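Local coordinates for protein PT26-6P (PDB 2WB7) that is of unknown function but is encoded by a mobile extrachromosomal element of Thermococcus sp. 26-2 and combines domains with novel folds, at residues Lys26-Lys34 against Asn225-Gly233; Arg100-Asn108 against Arg365-Ile373. All coordinates share one frame; numbering follows the deposited sequence.

Interactions 1 and 2 illustrate how parts of an elongated chain are tied together by segments distant in sequence. Their segments alternate along the chain, in the order 26-34, 100-108, 225-233, 365-373. The centres lie about 30 Å apart and the nearest atoms about 13 Å, without touching. Both border one eight-stranded antiparallel sheet. In interaction 1, helix 21-34 rests on strands 253-261 and 266-272 and meets the loop leading into the first of these. In interaction 2, the turn after strand 350-364 and the start of strand 370-379 meet the corner at W103 and strand 104-108 of the first immunoglobulin-like region. The second such region is thus joined both to the N-terminal helix and to its sister domain.

Interaction 1 of 2, residues Lys26-Lys34 against Asn225-Gly233; sequences KAAAELTAK and NDVATIDGG
L31 lays its CD1 methyl against the backbone of A228, 3.7 Å from A228 CA, at the centre of an inverse gamma turn. The leucine takes its CG anti to the backbone N (chi1 -159°), which carries the branched end, CD1 foremost, toward the loop. One helical turn earlier, A27 CB meets I230 CG2 at 3.9 Å, and the same isoleucine methyl also borders L31 CD1, giving a small apolar seam between helix and loop.

Beside this seam runs a polar one. E30 reaches out along an extended chain, and its OE2 accepts the backbone N-H of D231 at 3.0 Å, on the syn side and 22° out of the carboxylate plane. That N-H belongs to a type II beta turn, I230 to G233, in which G232 has the positive phi that suits glycine. K34, one turn on from E30, bends at chi4 and brings NZ to 2.9 Å from T229 O, nearly in line with the carbonyl bond. The same NZ forms a salt bridge with E30 OE2 at 2.9 Å, and a water links it to D231 OD1. As modelled, E30 OE2 and D231 OD2 lie 2.8 Å apart, two acceptors without a hydrogen bond between them; the nearby ammonium may temper their repulsion. With an alanine here instead of E30, D231 N is likely to lose its side-chain acceptor, and K34 NZ, left with T229 O and the water among these contacts, would probably be less firmly fixed.

Beneath the helix, A27 touches L254 and I269, while L31 and A228 share Y259. The arrangement is helix-on-sheet packing: the N-terminal helix lies on strands 253-261 and 266-272 of a beta domain, with an incoming loop clasped along its flank.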
ATOM      1  N   LYS A  26      11.552   1.434 -10.352  1.00 39.48           N
ATOM      2  CA  LYS A  26      10.462   1.723 -11.283  1.00 40.42           C
ATOM      3  C   LYS A  26       9.106   1.663 -10.609  1.00 40.60           C
ATOM      4  O   LYS A  26       8.301   2.577 -10.750  1.00 40.73           O
ATOM      5  CB  LYS A  26      10.470   0.716 -12.431  1.00 41.01           C
ATOM      6  CG  LYS A  26      11.392   1.073 -13.548  1.00 43.69           C
ATOM      7  CD  LYS A  26      10.778   2.220 -14.302  1.00 48.89           C
ATOM      8  CE  LYS A  26       9.434   1.800 -14.832  1.00 50.49           C
ATOM      9  NZ  LYS A  26       9.622   0.601 -15.680  1.00 51.31           N
ATOM     10  N   ALA A  27       8.853   0.569  -9.890  1.00 40.88           N
ATOM     11  CA  ALA A  27       7.576   0.358  -9.247  1.00 40.94           C
ATOM     12  C   ALA A  27       7.332   1.490  -8.268  1.00 41.27           C
ATOM     13  O   ALA A  27       6.234   2.050  -8.206  1.00 41.10           O
ATOM     14  CB  ALA A  27       7.578  -0.971  -8.536  1.00 41.22           C
ATOM     15  N   ALA A  28       8.369   1.812  -7.498  1.00 41.68           N
ATOM     16  CA  ALA A  28       8.320   2.909  -6.535  1.00 42.13           C
ATOM     17  C   ALA A  28       7.890   4.194  -7.239  1.00 42.83           C
ATOM     18  O   ALA A  28       6.910   4.835  -6.857  1.00 42.19           O
ATOM     19  CB  ALA A  28       9.677   3.095  -5.909  1.00 42.06           C
ATOM     20  N   ALA A  29       8.647   4.564  -8.271  1.00 43.77           N
ATOM     21  CA  ALA A  29       8.338   5.733  -9.082  1.00 44.50           C
ATOM     22  C   ALA A  29       6.896   5.689  -9.570  1.00 45.56           C
ATOM     23  O   ALA A  29       6.141   6.656  -9.447  1.00 45.69           O
ATOM     24  CB  ALA A  29       9.270   5.796 -10.252  1.00 44.21           C
ATOM     25  N   GLU A  30       6.511   4.565 -10.151  1.00 46.90           N
ATOM     26  CA  GLU A  30       5.157   4.437 -10.669  1.00 48.06           C
ATOM     27  C   GLU A  30       4.120   4.651  -9.576  1.00 48.51           C
ATOM     28  O   GLU A  30       3.127   5.340  -9.779  1.00 48.90           O
ATOM     29  CB  GLU A  30       4.962   3.074 -11.324  1.00 48.13           C
ATOM     30  CG  GLU A  30       3.530   2.798 -11.707  1.00 49.94           C
ATOM     31  CD  GLU A  30       3.313   1.357 -12.144  1.00 52.12           C
ATOM     32  OE1 GLU A  30       4.318   0.620 -12.283  1.00 52.32           O
ATOM     33  OE2 GLU A  30       2.138   0.966 -12.343  1.00 52.57           O
ATOM     34  N   LEU A  31       4.343   4.039  -8.418  1.00 49.37           N
ATOM     35  CA  LEU A  31       3.392   4.116  -7.309  1.00 49.62           C
ATOM     36  C   LEU A  31       3.312   5.527  -6.748  1.00 49.97           C
ATOM     37  O   LEU A  31       2.229   6.018  -6.438  1.00 49.82           O
ATOM     38  CB  LEU A  31       3.786   3.146  -6.194  1.00 49.70           C
ATOM     39  CG  LEU A  31       2.627   2.779  -5.269  1.00 49.89           C
ATOM     40  CD1 LEU A  31       1.540   2.141  -6.099  1.00 50.81           C
ATOM     41  CD2 LEU A  31       3.072   1.821  -4.194  1.00 48.96           C
ATOM     42  N   THR A  32       4.469   6.170  -6.616  1.00 50.38           N
ATOM     43  CA  THR A  32       4.540   7.539  -6.128  1.00 50.94           C
ATOM     44  C   THR A  32       3.740   8.495  -7.008  1.00 51.20           C
ATOM     45  O   THR A  32       3.000   9.330  -6.499  1.00 51.40           O
ATOM     46  CB  THR A  32       5.988   8.053  -6.045  1.00 50.98           C
ATOM     47  OG1 THR A  32       6.633   7.506  -4.891  1.00 51.19           O
ATOM     48  CG2 THR A  32       5.990   9.560  -5.916  1.00 51.61           C
ATOM     49  N   ALA A  33       3.902   8.375  -8.326  1.00 51.46           N
ATOM     50  CA  ALA A  33       3.138   9.179  -9.268  1.00 51.28           C
ATOM     51  C   ALA A  33       1.663   9.026  -8.974  1.00 51.47           C
ATOM     52  O   ALA A  33       0.946  10.003  -8.883  1.00 51.22           O
ATOM     53  CB  ALA A  33       3.428   8.754 -10.683  1.00 51.07           C
ATOM     54  N   LYS A  34       1.206   7.791  -8.832  1.00 52.19           N
ATOM     55  CA  LYS A  34      -0.202   7.539  -8.526  1.00 52.98           C
ATOM     56  C   LYS A  34      -0.673   8.269  -7.251  1.00 53.28           C
ATOM     57  O   LYS A  34      -1.860   8.503  -7.063  1.00 52.99           O
ATOM     58  CB  LYS A  34      -0.454   6.035  -8.364  1.00 53.03           C
ATOM     59  CG  LYS A  34      -0.467   5.185  -9.634  1.00 53.19           C
ATOM     60  CD  LYS A  34      -1.017   3.778  -9.288  1.00 54.56           C
ATOM     61  CE  LYS A  34      -1.313   2.917 -10.519  1.00 55.28           C
ATOM     62  NZ  LYS A  34      -0.079   2.316 -11.112  1.00 55.53           N
ATOM     63  N   ASN A 225      -6.944   0.984  -0.882  1.00 64.49           N
ATOM     64  CA  ASN A 225      -5.584   0.924  -1.388  1.00 64.98           C
ATOM     65  C   ASN A 225      -5.524   0.439  -2.836  1.00 65.09           C
ATOM     66  O   ASN A 225      -4.450   0.398  -3.438  1.00 65.19           O
ATOM     67  CB  ASN A 225      -4.699   0.047  -0.485  1.00 65.38           C
ATOM     68  CG  ASN A 225      -5.208  -1.390  -0.355  1.00 66.32           C
ATOM     69  OD1 ASN A 225      -6.377  -1.688  -0.618  1.00 67.60           O
ATOM     70  ND2 ASN A 225      -4.324  -2.286   0.066  1.00 66.21           N
ATOM     71  N   ASP A 226      -6.675   0.080  -3.398  1.00 65.02           N
ATOM     72  CA  ASP A 226      -6.717  -0.372  -4.791  1.00 64.98           C
ATOM     73  C   ASP A 226      -5.983   0.610  -5.679  1.00 64.18           C
ATOM     74  O   ASP A 226      -5.487   0.251  -6.740  1.00 64.10           O
ATOM     75  CB  ASP A 226      -8.152  -0.502  -5.282  1.00 65.45           C
ATOM     76  CG  ASP A 226      -8.984  -1.353  -4.380  1.00 67.34           C
ATOM     77  OD1 ASP A 226      -8.569  -1.561  -3.212  1.00 68.43           O
ATOM     78  OD2 ASP A 226     -10.051  -1.816  -4.845  1.00 69.92           O
ATOM     79  N   VAL A 227      -5.926   1.861  -5.243  1.00 63.53           N
ATOM     80  CA  VAL A 227      -5.138   2.874  -5.939  1.00 62.88           C
ATOM     81  C   VAL A 227      -3.650   2.478  -6.017  1.00 61.97           C
ATOM     82  O   VAL A 227      -2.943   2.839  -6.965  1.00 61.72           O
ATOM     83  CB  VAL A 227      -5.261   4.242  -5.238  1.00 63.08           C
ATOM     84  CG1 VAL A 227      -4.493   5.294  -6.017  1.00 63.49           C
ATOM     85  CG2 VAL A 227      -6.740   4.632  -5.067  1.00 63.29           C
ATOM     86  N   ALA A 228      -3.201   1.712  -5.019  1.00 60.81           N
ATOM     87  CA  ALA A 228      -1.804   1.326  -4.881  1.00 59.48           C
ATOM     88  C   ALA A 228      -1.439   0.028  -5.597  1.00 58.64           C
ATOM     89  O   ALA A 228      -0.967  -0.917  -4.986  1.00 58.66           O
ATOM     90  CB  ALA A 228      -1.439   1.235  -3.420  1.00 59.57           C
ATOM     91  N   THR A 229      -1.640  -0.002  -6.903  1.00 57.72           N
ATOM     92  CA  THR A 229      -1.303  -1.158  -7.702  1.00 56.66           C
ATOM     93  C   THR A 229      -0.101  -0.850  -8.564  1.00 56.00           C
ATOM     94  O   THR A 229      -0.030   0.221  -9.141  1.00 55.93           O
ATOM     95  CB  THR A 229      -2.451  -1.469  -8.651  1.00 56.58           C
ATOM     96  OG1 THR A 229      -3.532  -2.030  -7.903  1.00 56.22           O
ATOM     97  CG2 THR A 229      -2.013  -2.445  -9.726  1.00 56.99           C
ATOM     98  N   ILE A 230       0.845  -1.778  -8.655  1.00 55.29           N
ATOM     99  CA  ILE A 230       1.892  -1.666  -9.670  1.00 54.58           C
ATOM    100  C   ILE A 230       1.543  -2.534 -10.883  1.00 54.25           C
ATOM    101  O   ILE A 230       0.986  -3.618 -10.743  1.00 53.88           O
ATOM    102  CB  ILE A 230       3.281  -2.035  -9.131  1.00 54.46           C
ATOM    103  CG1 ILE A 230       3.273  -3.434  -8.539  1.00 54.43           C
ATOM    104  CG2 ILE A 230       3.726  -1.038  -8.082  1.00 54.44           C
ATOM    105  CD1 ILE A 230       4.667  -3.916  -8.136  1.00 54.70           C
ATOM    106  N   ASP A 231       1.854  -2.040 -12.072  1.00 54.05           N
ATOM    107  CA  ASP A 231       1.542  -2.765 -13.300  1.00 54.08           C
ATOM    108  C   ASP A 231       2.376  -4.031 -13.371  1.00 53.35           C
ATOM    109  O   ASP A 231       3.611  -3.974 -13.335  1.00 53.56           O
ATOM    110  CB  ASP A 231       1.842  -1.910 -14.537  1.00 54.64           C
ATOM    111  CG  ASP A 231       0.966  -0.665 -14.628  1.00 56.58           C
ATOM    112  OD1 ASP A 231      -0.239  -0.744 -14.280  1.00 58.34           O
ATOM    113  OD2 ASP A 231       1.493   0.395 -15.049  1.00 58.58           O
ATOM    114  N   GLY A 232       1.714  -5.175 -13.484  1.00 52.34           N
ATOM    115  CA  GLY A 232       2.436  -6.436 -13.622  1.00 50.79           C
ATOM    116  C   GLY A 232       2.906  -7.066 -12.321  1.00 49.59           C
ATOM    117  O   GLY A 232       3.468  -8.168 -12.340  1.00 50.16           O
ATOM    118  N   GLY A 233       2.691  -6.384 -11.193  1.00 47.73           N
ATOM    119  CA  GLY A 233       2.982  -6.983  -9.890  1.00 45.33           C
ATOM    120  C   GLY A 233       2.234  -8.296  -9.748  1.00 43.79           C
ATOM    121  O   GLY A 233       1.144  -8.440 -10.285  1.00 43.54           O
TER
HETATM  122  O   HOH W   1      -1.486  -0.308 -12.176  1.00 57.11           O

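Interaction 2 of 2, residues Arg100-Asn108 against Arg365-Ile373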
ATOM      1  N   ARG A 100     -11.212  17.246  20.794  1.00 61.39           N
ATOM      2  CA  ARG A 100      -9.846  16.927  21.140  1.00 60.95           C
ATOM      3  C   ARG A 100      -8.945  17.424  20.014  1.00 59.96           C
ATOM      4  O   ARG A 100      -9.297  17.310  18.828  1.00 59.48           O
ATOM      5  CB  ARG A 100      -9.669  15.437  21.378  1.00 61.31           C
ATOM      6  CG  ARG A 100      -8.459  15.150  22.200  1.00 63.62           C
ATOM      7  CD  ARG A 100      -8.441  13.705  22.632  1.00 68.71           C
ATOM      8  NE  ARG A 100      -7.160  13.343  23.238  1.00 72.03           N
ATOM      9  CZ  ARG A 100      -6.505  12.214  22.969  1.00 74.02           C
ATOM     10  NH1 ARG A 100      -7.004  11.344  22.092  1.00 74.65           N
ATOM     11  NH2 ARG A 100      -5.347  11.959  23.564  1.00 75.08           N
ATOM     12  N   THR A 101      -7.799  17.990  20.385  1.00 58.77           N
ATOM     13  CA  THR A 101      -6.947  18.655  19.409  1.00 57.90           C
ATOM     14  C   THR A 101      -5.581  18.005  19.303  1.00 57.41           C
ATOM     15  O   THR A 101      -5.002  17.620  20.316  1.00 57.71           O
ATOM     16  CB  THR A 101      -6.733  20.135  19.771  1.00 57.85           C
ATOM     17  OG1 THR A 101      -6.068  20.225  21.032  1.00 57.16           O
ATOM     18  CG2 THR A 101      -8.055  20.866  19.852  1.00 57.81           C
ATOM     19  N   TYR A 102      -5.045  17.918  18.090  1.00 56.28           N
ATOM     20  CA  TYR A 102      -3.729  17.319  17.920  1.00 55.33           C
ATOM     21  C   TYR A 102      -2.755  18.173  17.123  1.00 54.58           C
ATOM     22  O   TYR A 102      -3.137  18.892  16.205  1.00 54.40           O
ATOM     23  CB  TYR A 102      -3.836  15.970  17.222  1.00 55.32           C
ATOM     24  CG  TYR A 102      -5.011  15.101  17.587  1.00 55.54           C
ATOM     25  CD1 TYR A 102      -6.316  15.548  17.431  1.00 56.10           C
ATOM     26  CD2 TYR A 102      -4.812  13.795  18.026  1.00 55.74           C
ATOM     27  CE1 TYR A 102      -7.389  14.729  17.730  1.00 57.58           C
ATOM     28  CE2 TYR A 102      -5.876  12.964  18.329  1.00 56.99           C
ATOM     29  CZ  TYR A 102      -7.164  13.434  18.177  1.00 58.48           C
ATOM     30  OH  TYR A 102      -8.234  12.613  18.475  1.00 60.19           O
ATOM     31  N   TRP A 103      -1.484  18.068  17.479  1.00 53.88           N
ATOM     32  CA  TRP A 103      -0.405  18.560  16.629  1.00 53.11           C
ATOM     33  C   TRP A 103      -0.389  20.073  16.524  1.00 53.30           C
ATOM     34  O   TRP A 103       0.262  20.634  15.642  1.00 53.17           O
ATOM     35  CB  TRP A 103      -0.504  17.929  15.240  1.00 52.74           C
ATOM     36  CG  TRP A 103      -0.562  16.455  15.326  1.00 50.17           C
ATOM     37  CD1 TRP A 103      -1.498  15.628  14.779  1.00 48.20           C
ATOM     38  CD2 TRP A 103       0.344  15.624  16.044  1.00 48.12           C
ATOM     39  NE1 TRP A 103      -1.222  14.326  15.108  1.00 48.07           N
ATOM     40  CE2 TRP A 103      -0.092  14.295  15.884  1.00 47.65           C
ATOM     41  CE3 TRP A 103       1.489  15.876  16.806  1.00 47.56           C
ATOM     42  CZ2 TRP A 103       0.579  13.211  16.457  1.00 46.99           C
ATOM     43  CZ3 TRP A 103       2.160  14.798  17.378  1.00 47.35           C
ATOM     44  CH2 TRP A 103       1.700  13.482  17.198  1.00 46.96           C
ATOM     45  N   THR A 104      -1.113  20.719  17.434  1.00 53.43           N
ATOM     46  CA  THR A 104      -1.136  22.173  17.531  1.00 53.40           C
ATOM     47  C   THR A 104       0.209  22.763  17.149  1.00 53.11           C
ATOM     48  O   THR A 104       1.252  22.325  17.634  1.00 53.20           O
ATOM     49  CB  THR A 104      -1.493  22.633  18.956  1.00 53.49           C
ATOM     50  OG1 THR A 104      -2.551  21.815  19.479  1.00 54.54           O
ATOM     51  CG2 THR A 104      -1.942  24.076  18.943  1.00 53.64           C
ATOM     52  N   ARG A 105       0.175  23.752  16.263  1.00 52.68           N
ATOM     53  CA  ARG A 105       1.384  24.418  15.811  1.00 52.28           C
ATOM     54  C   ARG A 105       1.200  25.880  16.134  1.00 52.45           C
ATOM     55  O   ARG A 105       0.128  26.433  15.893  1.00 52.52           O
ATOM     56  CB  ARG A 105       1.539  24.249  14.298  1.00 52.03           C
ATOM     57  CG  ARG A 105       2.972  24.191  13.794  1.00 51.13           C
ATOM     58  CD  ARG A 105       3.706  25.487  14.050  1.00 49.27           C
ATOM     59  NE  ARG A 105       4.926  25.583  13.267  1.00 48.20           N
ATOM     60  CZ  ARG A 105       5.805  26.572  13.379  1.00 47.27           C
ATOM     61  NH1 ARG A 105       5.590  27.553  14.243  1.00 46.78           N
ATOM     62  NH2 ARG A 105       6.893  26.582  12.627  1.00 45.72           N
ATOM     63  N   VAL A 106       2.230  26.515  16.680  1.00 52.48           N
ATOM     64  CA  VAL A 106       2.126  27.931  16.992  1.00 52.82           C
ATOM     65  C   VAL A 106       3.273  28.759  16.420  1.00 53.31           C
ATOM     66  O   VAL A 106       4.448  28.458  16.646  1.00 53.39           O
ATOM     67  CB  VAL A 106       2.023  28.160  18.512  1.00 52.68           C
ATOM     68  CG1 VAL A 106       2.481  29.565  18.869  1.00 52.90           C
ATOM     69  CG2 VAL A 106       0.590  27.904  18.987  1.00 52.08           C
ATOM     70  N   TRP A 107       2.911  29.796  15.666  1.00 53.82           N
ATOM     71  CA  TRP A 107       3.858  30.819  15.229  1.00 54.18           C
ATOM     72  C   TRP A 107       3.697  32.023  16.162  1.00 54.71           C
ATOM     73  O   TRP A 107       2.609  32.621  16.243  1.00 54.75           O
ATOM     74  CB  TRP A 107       3.570  31.242  13.787  1.00 53.92           C
ATOM     75  CG  TRP A 107       3.768  30.166  12.736  1.00 54.03           C
ATOM     76  CD1 TRP A 107       4.915  29.907  12.034  1.00 53.37           C
ATOM     77  CD2 TRP A 107       2.783  29.238  12.245  1.00 53.99           C
ATOM     78  NE1 TRP A 107       4.708  28.868  11.158  1.00 53.49           N
ATOM     79  CE2 TRP A 107       3.412  28.439  11.269  1.00 53.60           C
ATOM     80  CE3 TRP A 107       1.439  28.994  12.550  1.00 53.87           C
ATOM     81  CZ2 TRP A 107       2.744  27.424  10.591  1.00 53.40           C
ATOM     82  CZ3 TRP A 107       0.779  27.984  11.880  1.00 53.37           C
ATOM     83  CH2 TRP A 107       1.430  27.214  10.909  1.00 53.79           C
ATOM     84  N   ASN A 108       4.755  32.369  16.891  1.00 55.15           N
ATOM     85  CA  ASN A 108       4.673  33.524  17.765  1.00 55.70           C
ATOM     86  C   ASN A 108       5.176  34.777  17.064  1.00 56.10           C
ATOM     87  O   ASN A 108       5.747  34.698  15.971  1.00 55.75           O
ATOM     88  CB  ASN A 108       5.387  33.291  19.094  1.00 55.67           C
ATOM     89  CG  ASN A 108       6.880  33.088  18.932  1.00 56.13           C
ATOM     90  OD1 ASN A 108       7.480  33.469  17.923  1.00 56.05           O
ATOM     91  ND2 ASN A 108       7.497  32.489  19.946  1.00 56.41           N
ATOM     92  N   ARG A 365       8.634  18.218  12.027  1.00 45.86           N
ATOM     93  CA  ARG A 365       8.136  19.498  11.568  1.00 45.77           C
ATOM     94  C   ARG A 365       9.120  20.615  11.907  1.00 46.22           C
ATOM     95  O   ARG A 365       9.840  20.545  12.907  1.00 46.07           O
ATOM     96  CB  ARG A 365       6.802  19.764  12.245  1.00 45.38           C
ATOM     97  CG  ARG A 365       5.867  20.611  11.466  1.00 44.69           C
ATOM     98  CD  ARG A 365       4.467  20.401  11.993  1.00 42.49           C
ATOM     99  NE  ARG A 365       4.417  20.620  13.432  1.00 40.67           N
ATOM    100  CZ  ARG A 365       3.293  20.706  14.137  1.00 39.48           C
ATOM    101  NH1 ARG A 365       2.118  20.573  13.544  1.00 38.98           N
ATOM    102  NH2 ARG A 365       3.342  20.921  15.439  1.00 39.22           N
ATOM    103  N   ASP A 366       9.150  21.649  11.073  1.00 46.90           N
ATOM    104  CA  ASP A 366      10.117  22.739  11.248  1.00 47.54           C
ATOM    105  C   ASP A 366      10.100  23.324  12.660  1.00 47.34           C
ATOM    106  O   ASP A 366      11.102  23.848  13.107  1.00 48.01           O
ATOM    107  CB  ASP A 366       9.887  23.846  10.221  1.00 47.88           C
ATOM    108  CG  ASP A 366       8.463  24.379  10.253  1.00 49.94           C
ATOM    109  OD1 ASP A 366       7.620  23.792  10.985  1.00 52.18           O
ATOM    110  OD2 ASP A 366       8.186  25.382   9.551  1.00 50.92           O
ATOM    111  N   ASP A 367       8.974  23.233  13.363  1.00 46.97           N
ATOM    112  CA  ASP A 367       8.907  23.709  14.751  1.00 46.42           C
ATOM    113  C   ASP A 367       9.483  22.721  15.771  1.00 46.10           C
ATOM    114  O   ASP A 367       9.394  22.942  16.978  1.00 45.96           O
ATOM    115  CB  ASP A 367       7.468  24.056  15.143  1.00 46.41           C
ATOM    116  CG  ASP A 367       6.584  22.825  15.279  1.00 46.66           C
ATOM    117  OD1 ASP A 367       6.931  21.763  14.709  1.00 47.26           O
ATOM    118  OD2 ASP A 367       5.530  22.922  15.944  1.00 45.65           O
ATOM    119  N   GLY A 368      10.072  21.629  15.299  1.00 45.78           N
ATOM    120  CA  GLY A 368      10.713  20.681  16.216  1.00 45.21           C
ATOM    121  C   GLY A 368       9.801  19.592  16.760  1.00 44.70           C
ATOM    122  O   GLY A 368      10.269  18.572  17.263  1.00 45.17           O
ATOM    123  N   VAL A 369       8.497  19.801  16.680  1.00 43.76           N
ATOM    124  CA  VAL A 369       7.560  18.747  17.024  1.00 42.86           C
ATOM    125  C   VAL A 369       7.796  17.530  16.123  1.00 42.45           C
ATOM    126  O   VAL A 369       8.066  17.686  14.934  1.00 42.30           O
ATOM    127  CB  VAL A 369       6.124  19.231  16.850  1.00 42.79           C
ATOM    128  CG1 VAL A 369       5.188  18.042  16.757  1.00 43.16           C
ATOM    129  CG2 VAL A 369       5.742  20.155  17.991  1.00 41.75           C
ATOM    130  N   LYS A 370       7.690  16.320  16.675  1.00 41.98           N
ATOM    131  CA  LYS A 370       7.919  15.095  15.884  1.00 41.37           C
ATOM    132  C   LYS A 370       6.681  14.210  15.746  1.00 40.65           C
ATOM    133  O   LYS A 370       6.198  13.682  16.735  1.00 40.88           O
ATOM    134  CB  LYS A 370       9.075  14.295  16.476  1.00 41.60           C
ATOM    135  CG  LYS A 370      10.411  14.767  15.988  1.00 42.52           C
ATOM    136  CD  LYS A 370      11.480  14.518  17.009  1.00 45.81           C
ATOM    137  CE  LYS A 370      12.736  15.336  16.690  1.00 49.91           C
ATOM    138  NZ  LYS A 370      12.535  16.845  16.731  1.00 51.26           N
ATOM    139  N   ILE A 371       6.178  14.047  14.520  1.00 39.68           N
ATOM    140  CA  ILE A 371       4.919  13.327  14.273  1.00 39.03           C
ATOM    141  C   ILE A 371       5.137  11.870  13.813  1.00 38.86           C
ATOM    142  O   ILE A 371       5.709  11.630  12.744  1.00 38.59           O
ATOM    143  CB  ILE A 371       4.075  14.044  13.197  1.00 38.73           C
ATOM    144  CG1 ILE A 371       3.829  15.494  13.586  1.00 39.02           C
ATOM    145  CG2 ILE A 371       2.758  13.361  12.996  1.00 38.27           C
ATOM    146  CD1 ILE A 371       2.992  16.246  12.589  1.00 37.40           C
ATOM    147  N   PRO A 372       4.652  10.892  14.604  1.00 38.43           N
ATOM    148  CA  PRO A 372       4.905   9.476  14.329  1.00 38.00           C
ATOM    149  C   PRO A 372       4.048   8.944  13.179  1.00 37.61           C
ATOM    150  O   PRO A 372       2.834   9.159  13.169  1.00 38.24           O
ATOM    151  CB  PRO A 372       4.493   8.783  15.635  1.00 37.89           C
ATOM    152  CG  PRO A 372       4.087   9.885  16.588  1.00 38.39           C
ATOM    153  CD  PRO A 372       3.757  11.066  15.755  1.00 38.19           C
ATOM    154  N   ILE A 373       4.660   8.262  12.218  1.00 36.32           N
ATOM    155  CA  ILE A 373       3.886   7.631  11.161  1.00 35.40           C
ATOM    156  C   ILE A 373       4.275   6.168  11.041  1.00 35.27           C
ATOM    157  O   ILE A 373       5.396   5.780  11.420  1.00 35.85           O
ATOM    158  CB  ILE A 373       4.092   8.309   9.813  1.00 35.14           C
ATOM    159  CG1 ILE A 373       5.580   8.497   9.547  1.00 34.48           C
ATOM    160  CG2 ILE A 373       3.362   9.643   9.781  1.00 35.00           C
ATOM    161  CD1 ILE A 373       5.865   9.028   8.182  1.00 34.47           C
TER
HETATM  162  O   HOH W   2       5.146  24.349  10.703  1.00 29.07           O
HETATM  163  O   HOH W   3       4.739  25.249  17.720  1.00 45.27           O
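A bend at chi3 (54°) turns the guanidinium of R365 up to the backbone of W103, while chi1 of R105 (-148°, away from the usual staggered values) carries its CG over one face of that group, 3.5 Å from R365 CZ; the bend at chi2 (-64°) then sends CD and the R105 guanidinium off toward D366 and D367. The result is an interdomain salt-bridge network built on a type I beta turn, R365 to G368, in the hairpin between strands 350-364 and 370-379. R365 grips W103 O end-on, NH1 at 2.8 Å and NH2 at 3.1 Å, with the oxygen close to the guanidinium plane. This carbonyl lies at the corner where strand 101-102 gives way to strand 104-108.

D367 steadies R365 from its own side: OD1 accepts from R365 NE and, on the opposite face of its carboxylate, from V369 N, closing an Asx turn. The R105 guanidinium is sandwiched, W107 NE1 above the centre of one face and D367 CB over the other, while D366 approaches its edge in a salt bridge whose hydrogen bond, R105 NH2 to D366 OD1, is weak (3.3 Å).

On strand 370-379, just past the turn, I371 spreads over a face of the W103 indole, its CG2 4.2 Å from the six-membered-ring centroid in a CH-pi contact, and P372 CD comes within 3.5 Å of W103 CH2. One water bridges R105 NE and D366 OD1, another V106 N and D367 OD2.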